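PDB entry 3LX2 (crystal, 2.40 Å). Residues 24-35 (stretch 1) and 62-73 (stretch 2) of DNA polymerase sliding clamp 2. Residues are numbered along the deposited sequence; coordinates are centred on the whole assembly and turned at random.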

ATOM      1  N   PHE A  24      -2.051  24.199  -8.679  1.00 46.20           N
ATOM      2  CA  PHE A  24      -1.633  25.485  -8.146  1.00 46.30           C
ATOM      3  C   PHE A  24      -0.782  25.339  -6.921  1.00 47.30           C
ATOM      4  O   PHE A  24      -1.012  24.479  -6.100  1.00 46.91           O
ATOM      5  N   ASP A  25       0.190  26.225  -6.785  1.00 48.45           N
ATOM      6  CA  ASP A  25       1.107  26.178  -5.665  1.00 49.75           C
ATOM      7  C   ASP A  25       0.446  26.867  -4.462  1.00 49.76           C
ATOM      8  O   ASP A  25       0.716  26.514  -3.316  1.00 48.53           O
ATOM      9  N   GLU A  26      -0.415  27.838  -4.766  1.00 49.74           N
ATOM     10  CA  GLU A  26      -0.996  28.720  -3.796  1.00 51.94           C
ATOM     11  C   GLU A  26      -2.431  28.948  -4.170  1.00 52.29           C
ATOM     12  O   GLU A  26      -2.779  28.946  -5.360  1.00 52.82           O
ATOM     13  N   ALA A  27      -3.294  29.142  -3.169  1.00 52.07           N
ATOM     14  CA  ALA A  27      -4.641  29.532  -3.495  1.00 50.80           C
ATOM     15  C   ALA A  27      -5.127  30.731  -2.715  1.00 50.12           C
ATOM     16  O   ALA A  27      -4.815  30.906  -1.544  1.00 50.06           O
ATOM     17  N   VAL A  28      -5.873  31.576  -3.404  1.00 49.05           N
ATOM     18  CA  VAL A  28      -6.564  32.672  -2.786  1.00 47.37           C
ATOM     19  C   VAL A  28      -8.014  32.352  -2.442  1.00 47.25           C
ATOM     20  O   VAL A  28      -8.853  32.145  -3.309  1.00 47.53           O
ATOM     21  N   PHE A  29      -8.336  32.384  -1.167  1.00 47.36           N
ATOM     22  CA  PHE A  29      -9.699  32.124  -0.758  1.00 47.02           C
ATOM     23  C   PHE A  29     -10.410  33.423  -0.464  1.00 46.90           C
ATOM     24  O   PHE A  29     -10.066  34.137   0.456  1.00 45.30           O
ATOM     25  N   GLN A  30     -11.404  33.751  -1.264  1.00 47.76           N
ATOM     26  CA  GLN A  30     -12.236  34.863  -0.875  1.00 48.74           C
ATOM     27  C   GLN A  30     -13.261  34.402   0.158  1.00 47.82           C
ATOM     28  O   GLN A  30     -14.199  33.675  -0.142  1.00 46.18           O
ATOM     29  N   VAL A  31     -13.051  34.859   1.382  1.00 47.68           N
ATOM     30  CA  VAL A  31     -13.931  34.532   2.465  1.00 47.94           C
ATOM     31  C   VAL A  31     -14.977  35.620   2.642  1.00 49.61           C
ATOM     32  O   VAL A  31     -14.664  36.699   3.165  1.00 50.31           O
ATOM     33  N   ASN A  32     -16.217  35.314   2.251  1.00 50.73           N
ATOM     34  CA  ASN A  32     -17.342  36.244   2.373  1.00 52.39           C
ATOM     35  C   ASN A  32     -18.397  35.831   3.360  1.00 53.18           C
ATOM     36  O   ASN A  32     -18.366  34.714   3.897  1.00 52.97           O
ATOM     37  N   MET A  33     -19.352  36.736   3.572  1.00 53.95           N
ATOM     38  CA  MET A  33     -20.415  36.500   4.535  1.00 55.03           C
ATOM     39  C   MET A  33     -21.215  35.306   4.083  1.00 54.07           C
ATOM     40  O   MET A  33     -21.564  34.479   4.878  1.00 54.54           O
ATOM     41  N   GLU A  34     -21.479  35.192   2.792  1.00 53.44           N
ATOM     42  CA  GLU A  34     -22.363  34.123   2.347  1.00 52.97           C
ATOM     43  C   GLU A  34     -21.600  32.829   1.933  1.00 50.42           C
ATOM     44  O   GLU A  34     -22.213  31.771   1.650  1.00 49.18           O
ATOM     45  N   GLY A  35     -20.271  32.907   1.970  1.00 46.78           N
ATOM     46  CA  GLY A  35     -19.508  31.728   1.714  1.00 45.05           C
ATOM     47  C   GLY A  35     -18.096  31.963   1.258  1.00 43.17           C
ATOM     48  O   GLY A  35     -17.608  33.068   1.369  1.00 41.65           O
ATOM     49  N   SER A  62     -19.077  31.833  10.609  1.00 45.34           N
ATOM     50  CA  SER A  62     -19.171  33.186  11.099  1.00 46.75           C
ATOM     51  C   SER A  62     -17.987  34.047  10.695  1.00 47.06           C
ATOM     52  O   SER A  62     -16.844  33.774  11.097  1.00 46.53           O
ATOM     53  N   VAL A  63     -18.296  35.074   9.884  1.00 47.59           N
ATOM     54  CA  VAL A  63     -17.315  36.038   9.355  1.00 49.18           C
ATOM     55  C   VAL A  63     -17.686  37.490   9.679  1.00 51.22           C
ATOM     56  O   VAL A  63     -18.861  37.887   9.594  1.00 50.41           O
ATOM     57  N   GLU A  64     -16.688  38.279  10.047  1.00 53.35           N
ATOM     58  CA  GLU A  64     -16.924  39.697  10.297  1.00 56.51           C
ATOM     59  C   GLU A  64     -16.643  40.509   9.043  1.00 58.18           C
ATOM     60  O   GLU A  64     -17.498  40.607   8.163  1.00 59.19           O
ATOM     61  N   SER A  65     -15.450  41.067   8.940  1.00 59.95           N
ATOM     62  CA  SER A  65     -15.034  41.640   7.684  1.00 61.68           C
ATOM     63  C   SER A  65     -14.681  40.543   6.664  1.00 62.14           C
ATOM     64  O   SER A  65     -13.894  39.639   6.956  1.00 63.05           O
ATOM     65  N   GLU A  66     -15.264  40.662   5.474  1.00 61.32           N
ATOM     66  CA  GLU A  66     -14.929  39.864   4.336  1.00 61.09           C
ATOM     67  C   GLU A  66     -13.556  40.195   3.838  1.00 61.58           C
ATOM     68  O   GLU A  66     -13.217  41.359   3.692  1.00 62.49           O
ATOM     69  N   GLU A  67     -12.782  39.161   3.532  1.00 61.30           N
ATOM     70  CA  GLU A  67     -11.455  39.326   2.995  1.00 61.25           C
ATOM     71  C   GLU A  67     -10.949  38.063   2.297  1.00 60.30           C
ATOM     72  O   GLU A  67     -11.426  36.943   2.565  1.00 60.08           O
ATOM     73  N   ALA A  68      -9.983  38.285   1.407  1.00 58.31           N
ATOM     74  CA  ALA A  68      -9.218  37.250   0.753  1.00 56.47           C
ATOM     75  C   ALA A  68      -8.026  36.848   1.576  1.00 55.51           C
ATOM     76  O   ALA A  68      -7.215  37.704   1.965  1.00 55.94           O
ATOM     77  N   ILE A  69      -7.892  35.545   1.811  1.00 53.54           N
ATOM     78  CA  ILE A  69      -6.663  34.983   2.363  1.00 51.92           C
ATOM     79  C   ILE A  69      -5.982  34.104   1.335  1.00 51.83           C
ATOM     80  O   ILE A  69      -6.630  33.553   0.428  1.00 53.26           O
ATOM     81  N   ALA A  70      -4.679  33.943   1.483  1.00 50.47           N
ATOM     82  CA  ALA A  70      -3.898  33.215   0.527  1.00 50.71           C
ATOM     83  C   ALA A  70      -2.841  32.419   1.278  1.00 50.44           C
ATOM     84  O   ALA A  70      -2.276  32.889   2.262  1.00 50.53           O
ATOM     85  N   PHE A  71      -2.577  31.202   0.828  1.00 50.16           N
ATOM     86  CA  PHE A  71      -1.635  30.372   1.566  1.00 50.70           C
ATOM     87  C   PHE A  71      -1.095  29.250   0.705  1.00 49.78           C
ATOM     88  O   PHE A  71      -1.607  28.970  -0.371  1.00 49.53           O
ATOM     89  N   ASP A  72      -0.060  28.594   1.197  1.00 49.60           N
ATOM     90  CA  ASP A  72       0.581  27.596   0.393  1.00 49.88           C
ATOM     91  C   ASP A  72      -0.254  26.288   0.369  1.00 49.45           C
ATOM     92  O   ASP A  72      -0.566  25.717   1.419  1.00 47.02           O
ATOM     93  N   LEU A  73      -0.632  25.848  -0.841  1.00 48.88           N
ATOM     94  CA  LEU A  73      -1.587  24.766  -0.951  1.00 48.94           C
ATOM     95  C   LEU A  73      -0.970  23.479  -0.382  1.00 49.36           C
ATOM     96  O   LEU A  73      -1.582  22.762   0.412  1.00 49.54           O
TER

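The strands that pair Glu26 to Val31 with Glu67 to Asp72 in the sliding clamp run antiparallel, so the main-chain N and O of alternate residues satisfy one another, and the side chains pack on two faces. Reciprocal N-H...O hydrogen bonds join Ala27 with Phe71 (Ala27 N to Phe71 O and Phe71 N to Ala27 O, both 3.3 Å), Phe29 with Ile69 (Phe29 N to Ile69 O, 2.6 Å; Ile69 N to Phe29 O, 2.9 Å) and Val31 with Glu67 (Val31 N to Glu67 O, 2.9 Å; Glu67 N to Val31 O, 3.1 Å). Leu73 N extends the ladder to Asp25 O (2.9 Å).

One face carries Ala27, Phe29, Val31, Glu67, Ile69 and Phe71. Phe71 (p) sets its ring edge against the face of Phe29, planes at 87°. Val31 (t) reaches Ile69 (p) through CG2 to CG1 (3.9 Å) and Val63 (t) through CG1 to CG2 (3.8 Å). Leu73, pointing toward stretch 1, lays CD1 on Ala27 CB (3.7 Å) and Phe24 CB (3.6 Å). Glu67 OE1 is hydrogen-bonded elsewhere in the structure.

On the other face, Val28 (t) touches the methyls of Ala68 and Ala70, while Gln30 NE2 donates to Asn32 OD1 (3.2 Å). Beyond the strands, Glu66 (m) points toward stretch 1, and its OE2 accepts from Met33 N (2.9 Å). Asp72 OD1 lies 3.0 Å from Asp25 O, but both are acceptors and no hydrogen bond forms.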

ATOM      1  CB  PHE A  24      -2.841  26.336  -7.794  1.00 46.37           C
ATOM      2  CG  PHE A  24      -3.962  26.207  -8.767  1.00 46.26           C
ATOM      3  CD1 PHE A  24      -3.879  26.811 -10.027  1.00 48.52           C
ATOM      4  CD2 PHE A  24      -5.068  25.464  -8.453  1.00 43.15           C
ATOM      5  CE1 PHE A  24      -4.928  26.680 -10.940  1.00 48.24           C
ATOM      6  CE2 PHE A  24      -6.096  25.328  -9.343  1.00 46.98           C
ATOM      7  CZ  PHE A  24      -6.029  25.927 -10.598  1.00 48.47           C
ATOM      8  CB  ASP A  25       2.434  26.864  -6.038  1.00 49.49           C
ATOM      9  CG  ASP A  25       3.053  26.293  -7.332  1.00 53.54           C
ATOM     10  OD1 ASP A  25       3.224  25.063  -7.445  1.00 51.85           O
ATOM     11  OD2 ASP A  25       3.385  27.083  -8.258  1.00 60.21           O
ATOM     12  CB  GLU A  26      -0.299  30.091  -3.797  1.00 53.20           C
ATOM     13  CG  GLU A  26       1.235  30.041  -4.031  1.00 57.43           C
ATOM     14  CD  GLU A  26       1.928  31.361  -3.683  1.00 65.52           C
ATOM     15  OE1 GLU A  26       1.443  32.442  -4.171  1.00 66.76           O
ATOM     16  OE2 GLU A  26       2.945  31.308  -2.913  1.00 63.85           O
ATOM     17  CB  ALA A  27      -5.532  28.400  -3.314  1.00 51.81           C
ATOM     18  CB  VAL A  28      -6.548  33.887  -3.744  1.00 47.78           C
ATOM     19  CG1 VAL A  28      -7.256  35.112  -3.094  1.00 44.56           C
ATOM     20  CG2 VAL A  28      -5.088  34.211  -4.185  1.00 45.48           C
ATOM     21  CB  PHE A  29      -9.710  31.201   0.451  1.00 47.01           C
ATOM     22  CG  PHE A  29      -9.784  29.724   0.102  1.00 50.79           C
ATOM     23  CD1 PHE A  29      -9.639  29.281  -1.210  1.00 52.61           C
ATOM     24  CD2 PHE A  29     -10.008  28.769   1.098  1.00 54.76           C
ATOM     25  CE1 PHE A  29      -9.703  27.942  -1.529  1.00 53.88           C
ATOM     26  CE2 PHE A  29     -10.060  27.419   0.772  1.00 54.98           C
ATOM     27  CZ  PHE A  29      -9.916  27.015  -0.555  1.00 52.80           C
ATOM     28  CB  GLN A  30     -12.915  35.526  -2.058  1.00 49.96           C
ATOM     29  CG  GLN A  30     -13.733  36.770  -1.669  1.00 55.67           C
ATOM     30  CD  GLN A  30     -12.833  37.967  -1.333  1.00 64.20           C
ATOM     31  OE1 GLN A  30     -11.829  38.237  -2.052  1.00 66.15           O
ATOM     32  NE2 GLN A  30     -13.168  38.684  -0.230  1.00 61.73           N
ATOM     33  CB  VAL A  31     -13.159  34.393   3.775  1.00 46.58           C
ATOM     34  CG1 VAL A  31     -14.034  33.796   4.800  1.00 45.10           C
ATOM     35  CG2 VAL A  31     -11.914  33.588   3.580  1.00 45.41           C
ATOM     36  CB  ASN A  32     -18.028  36.395   1.038  1.00 52.61           C
ATOM     37  CG  ASN A  32     -17.117  36.894   0.020  1.00 55.59           C
ATOM     38  OD1 ASN A  32     -16.147  37.588   0.357  1.00 60.77           O
ATOM     39  ND2 ASN A  32     -17.353  36.523  -1.240  1.00 56.78           N
ATOM     40  CB  MET A  33     -21.320  37.715   4.633  1.00 55.92           C
ATOM     41  CG  MET A  33     -20.863  38.742   5.636  1.00 60.31           C
ATOM     42  SD  MET A  33     -21.760  38.398   7.155  1.00 67.32           S
ATOM     43  CE  MET A  33     -23.459  38.620   6.545  1.00 66.22           C
ATOM     44  CB  GLU A  34     -23.401  34.649   1.308  1.00 54.53           C
ATOM     45  CG  GLU A  34     -22.857  35.141  -0.070  1.00 58.18           C
ATOM     46  CD  GLU A  34     -21.987  36.456  -0.059  1.00 62.34           C
ATOM     47  OE1 GLU A  34     -21.923  37.224   0.952  1.00 62.77           O
ATOM     48  OE2 GLU A  34     -21.358  36.714  -1.121  1.00 63.39           O
ATOM     49  CB  SER A  62     -19.426  33.218  12.628  1.00 46.92           C
ATOM     50  OG  SER A  62     -18.683  34.257  13.223  1.00 48.91           O
ATOM     51  CB  VAL A  63     -17.210  35.954   7.804  1.00 49.03           C
ATOM     52  CG1 VAL A  63     -16.277  37.058   7.273  1.00 47.77           C
ATOM     53  CG2 VAL A  63     -16.788  34.540   7.339  1.00 47.53           C
ATOM     54  CB  GLU A  64     -16.097  40.160  11.473  1.00 56.24           C
ATOM     55  CG  GLU A  64     -16.167  39.140  12.556  1.00 58.87           C
ATOM     56  CD  GLU A  64     -16.584  39.708  13.846  1.00 61.55           C
ATOM     57  OE1 GLU A  64     -15.925  40.693  14.276  1.00 63.29           O
ATOM     58  OE2 GLU A  64     -17.557  39.156  14.424  1.00 62.64           O
ATOM     59  CB  SER A  65     -13.848  42.575   7.884  1.00 61.60           C
ATOM     60  OG  SER A  65     -14.305  43.916   8.038  1.00 65.53           O
ATOM     61  CB  GLU A  66     -15.901  40.180   3.202  1.00 61.99           C
ATOM     62  CG  GLU A  66     -17.334  40.438   3.667  1.00 60.28           C
ATOM     63  CD  GLU A  66     -18.344  40.316   2.550  1.00 61.12           C
ATOM     64  OE1 GLU A  66     -18.227  41.101   1.563  1.00 62.19           O
ATOM     65  OE2 GLU A  66     -19.261  39.451   2.676  1.00 60.64           O
ATOM     66  CB  GLU A  67     -10.472  39.747   4.085  1.00 61.95           C
ATOM     67  CG  GLU A  67     -10.214  38.708   5.152  1.00 65.75           C
ATOM     68  CD  GLU A  67      -8.850  38.900   5.835  1.00 71.87           C
ATOM     69  OE1 GLU A  67      -8.819  38.967   7.090  1.00 72.17           O
ATOM     70  OE2 GLU A  67      -7.808  38.978   5.113  1.00 72.73           O
ATOM     71  CB  ALA A  68      -8.738  37.744  -0.586  1.00 56.65           C
ATOM     72  CB  ILE A  69      -6.897  34.147   3.627  1.00 51.47           C
ATOM     73  CG1 ILE A  69      -8.082  33.205   3.427  1.00 51.61           C
ATOM     74  CG2 ILE A  69      -7.077  35.055   4.852  1.00 51.29           C
ATOM     75  CD1 ILE A  69      -8.295  32.249   4.573  1.00 52.92           C
ATOM     76  CB  ALA A  70      -3.237  34.198  -0.482  1.00 50.95           C
ATOM     77  CB  PHE A  71      -2.291  29.819   2.840  1.00 50.74           C
ATOM     78  CG  PHE A  71      -3.668  29.322   2.602  1.00 52.33           C
ATOM     79  CD1 PHE A  71      -3.878  28.016   2.204  1.00 53.59           C
ATOM     80  CD2 PHE A  71      -4.752  30.180   2.708  1.00 51.33           C
ATOM     81  CE1 PHE A  71      -5.157  27.568   1.931  1.00 55.10           C
ATOM     82  CE2 PHE A  71      -6.023  29.742   2.447  1.00 53.17           C
ATOM     83  CZ  PHE A  71      -6.229  28.424   2.069  1.00 55.54           C
ATOM     84  CB  ASP A  72       1.998  27.391   0.861  1.00 49.63           C
ATOM     85  CG  ASP A  72       2.770  26.639  -0.115  1.00 53.21           C
ATOM     86  OD1 ASP A  72       2.869  27.068  -1.277  1.00 58.35           O
ATOM     87  OD2 ASP A  72       3.275  25.588   0.258  1.00 60.41           O
ATOM     88  CB  LEU A  73      -2.115  24.611  -2.382  1.00 48.37           C
ATOM     89  CG  LEU A  73      -3.420  25.304  -2.820  1.00 50.16           C
ATOM     90  CD1 LEU A  73      -3.597  25.452  -4.362  1.00 49.76           C
ATOM     91  CD2 LEU A  73      -4.659  24.621  -2.254  1.00 48.85           C
TER